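Local coordinates for hypothetical protein Ta0108 (Thermoplasma acidophilum, PDB 1RLK) that probably hydrolyses peptidyl-tRNAs that drop off the ribosome, releasing tRNA and an N-acyl-amino acid, at residues V2-V6 / G98-E104. Numbering follows the deposited sequence.
Sequences VKKMV and GLGPDEE
Strand 3-6 runs antiparallel to strand 98-100, with segment axes 4.9 Å apart and at 164°. Two antiparallel hydrogen-bonded pairs set the register: V6 N to L99 O (3.0 Å) with L99 N to V6 O (2.8 Å), and K4 N to D102 O (3.0 Å) with D102 N to K4 O (3.0 Å). K3 and E103 form a non-hydrogen-bonded pair (CA-CA 4.9 Å). Between K4 and V6 the register slips by one residue, a beta bulge in which G100 and P101 lie across from M5. G100 takes phi/psi 98/-158, where a CB would jam against the carbonyl of L99, and the G100-P101 peptide is cis. These are the two central strands of the four-stranded mixed sheet, ordered 53-58, 3-10, 94-103, 78-82, of this PTH2 alpha/beta fold, with helices on both faces. Apolar contacts follow the faces: V6 CB meets L99 CD1 (4.2 Å) on the side covered by helix 104-111, whereas M5 (chi1 t, chi2 t, chi3 m) brings CE to P101 CD (3.9 Å) beside W46. At the end of strand 94-103, E103 is the N-cap residue of helix 104-111; E104 N bonds weakly to V2 O (3.3 Å), and K4 NZ forms a salt bridge with E104 OE2 (2.9 Å). D102 OD1 accepts E103 N (2.8 Å) and pairs with K106.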
ATOM      1  N   VAL A   2     -12.523 -10.417   5.147  1.00 35.90           N
ATOM      2  CA  VAL A   2     -11.464 -11.474   5.075  1.00 36.13           C
ATOM      3  C   VAL A   2     -10.486 -11.199   3.913  1.00 35.09           C
ATOM      4  O   VAL A   2      -9.306 -11.595   3.965  1.00 35.69           O
ATOM      5  CB  VAL A   2     -12.110 -12.889   5.008  1.00 36.46           C
ATOM      6  CG1 VAL A   2     -11.245 -13.906   4.256  1.00 37.14           C
ATOM      7  CG2 VAL A   2     -12.417 -13.401   6.417  1.00 37.44           C
ATOM      8  N   LYS A   3     -10.969 -10.534   2.862  1.00 33.20           N
ATOM      9  CA  LYS A   3     -10.062  -9.873   1.935  1.00 31.24           C
ATOM     10  C   LYS A   3      -9.747  -8.517   2.550  1.00 29.36           C
ATOM     11  O   LYS A   3     -10.640  -7.843   3.055  1.00 29.20           O
ATOM     12  CB  LYS A   3     -10.675  -9.716   0.543  1.00 31.32           C
ATOM     13  CG  LYS A   3     -11.002 -11.033  -0.163  1.00 32.42           C
ATOM     14  CD  LYS A   3      -9.768 -11.919  -0.360  1.00 33.70           C
ATOM     15  CE  LYS A   3     -10.097 -13.187  -1.148  1.00 35.32           C
ATOM     16  NZ  LYS A   3     -10.489 -14.277  -0.231  1.00 36.26           N
ATOM     17  N   LYS A   4      -8.468  -8.158   2.576  1.00 26.73           N
ATOM     18  CA  LYS A   4      -8.033  -6.859   3.065  1.00 25.82           C
ATOM     19  C   LYS A   4      -7.004  -6.235   2.115  1.00 23.56           C
ATOM     20  O   LYS A   4      -6.362  -6.920   1.338  1.00 23.18           O
ATOM     21  CB  LYS A   4      -7.411  -6.987   4.461  1.00 26.27           C
ATOM     22  CG  LYS A   4      -8.229  -7.814   5.491  1.00 27.85           C
ATOM     23  CD  LYS A   4      -9.065  -6.951   6.416  1.00 29.46           C
ATOM     24  CE  LYS A   4      -9.681  -7.775   7.566  1.00 31.29           C
ATOM     25  NZ  LYS A   4      -8.941  -7.601   8.857  1.00 30.94           N
ATOM     26  N   MET A   5      -6.873  -4.922   2.191  1.00 21.69           N
ATOM     27  CA  MET A   5      -5.753  -4.201   1.602  1.00 20.02           C
ATOM     28  C   MET A   5      -4.845  -3.717   2.720  1.00 18.95           C
ATOM     29  O   MET A   5      -5.335  -3.395   3.779  1.00 19.14           O
ATOM     30  CB  MET A   5      -6.293  -3.028   0.780  1.00 19.83           C
ATOM     31  CG  MET A   5      -5.255  -2.027   0.388  1.00 18.62           C
ATOM     32  SD  MET A   5      -5.914  -0.761  -0.675  1.00 17.99           S
ATOM     33  CE  MET A   5      -6.427  -1.676  -1.980  1.00 14.77           C
ATOM     34  N   VAL A   6      -3.526  -3.702   2.512  1.00 17.21           N
ATOM     35  CA  VAL A   6      -2.597  -3.100   3.453  1.00 17.10           C
ATOM     36  C   VAL A   6      -1.882  -1.935   2.795  1.00 16.95           C
ATOM     37  O   VAL A   6      -1.479  -2.045   1.642  1.00 15.56           O
ATOM     38  CB  VAL A   6      -1.492  -4.092   3.904  1.00 17.21           C
ATOM     39  CG1 VAL A   6      -0.552  -3.444   4.917  1.00 17.35           C
ATOM     40  CG2 VAL A   6      -2.088  -5.340   4.431  1.00 18.22           C
ATOM     41  N   GLY A  98       1.132   0.343  -1.310  1.00 16.82           N
ATOM     42  CA  GLY A  98      -0.123  -0.380  -1.167  1.00 17.41           C
ATOM     43  C   GLY A  98       0.003  -1.826  -1.611  1.00 17.89           C
ATOM     44  O   GLY A  98       0.760  -2.139  -2.545  1.00 17.31           O
ATOM     45  N   LEU A  99      -0.738  -2.705  -0.948  1.00 17.74           N
ATOM     46  CA  LEU A  99      -0.784  -4.128  -1.285  1.00 18.56           C
ATOM     47  C   LEU A  99      -2.216  -4.634  -1.308  1.00 18.97           C
ATOM     48  O   LEU A  99      -2.980  -4.402  -0.365  1.00 19.16           O
ATOM     49  CB  LEU A  99      -0.023  -4.987  -0.270  1.00 18.67           C
ATOM     50  CG  LEU A  99       1.287  -4.523   0.323  1.00 20.66           C
ATOM     51  CD1 LEU A  99       1.652  -5.448   1.464  1.00 22.16           C
ATOM     52  CD2 LEU A  99       2.388  -4.543  -0.739  1.00 22.78           C
ATOM     53  N   GLY A 100      -2.566  -5.366  -2.359  1.00 18.95           N
ATOM     54  CA  GLY A 100      -3.847  -6.042  -2.428  1.00 19.45           C
ATOM     55  C   GLY A 100      -4.887  -5.269  -3.217  1.00 20.03           C
ATOM     56  O   GLY A 100      -4.522  -4.400  -4.020  1.00 19.97           O
ATOM     57  N   PRO A 101      -6.168  -5.545  -2.984  1.00 20.69           N
ATOM     58  CA  PRO A 101      -6.623  -6.453  -1.921  1.00 21.35           C
ATOM     59  C   PRO A 101      -6.262  -7.926  -2.143  1.00 21.97           C
ATOM     60  O   PRO A 101      -6.124  -8.377  -3.280  1.00 21.81           O
ATOM     61  CB  PRO A 101      -8.139  -6.288  -1.951  1.00 21.78           C
ATOM     62  CG  PRO A 101      -8.443  -5.872  -3.379  1.00 21.08           C
ATOM     63  CD  PRO A 101      -7.296  -5.015  -3.766  1.00 20.72           C
ATOM     64  N   ASP A 102      -6.083  -8.651  -1.043  1.00 22.43           N
ATOM     65  CA  ASP A 102      -5.774 -10.081  -1.095  1.00 23.30           C
ATOM     66  C   ASP A 102      -6.242 -10.781   0.186  1.00 23.68           C
ATOM     67  O   ASP A 102      -6.981 -10.206   0.964  1.00 22.93           O
ATOM     68  CB  ASP A 102      -4.271 -10.295  -1.329  1.00 22.51           C
ATOM     69  CG  ASP A 102      -3.996 -11.459  -2.269  1.00 23.90           C
ATOM     70  OD1 ASP A 102      -4.510 -12.571  -2.003  1.00 23.77           O
ATOM     71  OD2 ASP A 102      -3.313 -11.359  -3.309  1.00 21.78           O
ATOM     72  N   GLU A 103      -5.816 -12.028   0.392  1.00 25.40           N
ATOM     73  CA  GLU A 103      -6.143 -12.770   1.609  1.00 26.04           C
ATOM     74  C   GLU A 103      -5.315 -12.202   2.726  1.00 25.79           C
ATOM     75  O   GLU A 103      -4.097 -12.099   2.599  1.00 25.84           O
ATOM     76  CB  GLU A 103      -5.812 -14.268   1.465  1.00 26.11           C
ATOM     77  CG  GLU A 103      -6.463 -14.940   0.284  1.00 28.62           C
ATOM     78  CD  GLU A 103      -6.162 -16.425   0.196  1.00 31.97           C
ATOM     79  OE1 GLU A 103      -5.122 -16.874   0.732  1.00 35.09           O
ATOM     80  OE2 GLU A 103      -6.973 -17.138  -0.430  1.00 34.28           O
ATOM     81  N   GLU A 104      -5.969 -11.857   3.831  1.00 26.60           N
ATOM     82  CA  GLU A 104      -5.288 -11.337   5.016  1.00 27.31           C
ATOM     83  C   GLU A 104      -4.111 -12.201   5.494  1.00 27.34           C
ATOM     84  O   GLU A 104      -3.073 -11.686   5.893  1.00 27.30           O
ATOM     85  CB  GLU A 104      -6.301 -11.161   6.162  1.00 27.82           C
ATOM     86  CG  GLU A 104      -5.691 -10.635   7.456  1.00 29.52           C
ATOM     87  CD  GLU A 104      -6.727 -10.002   8.386  1.00 31.88           C
ATOM     88  OE1 GLU A 104      -7.865 -10.496   8.450  1.00 35.68           O
ATOM     89  OE2 GLU A 104      -6.411  -8.998   9.041  1.00 32.50           O
TER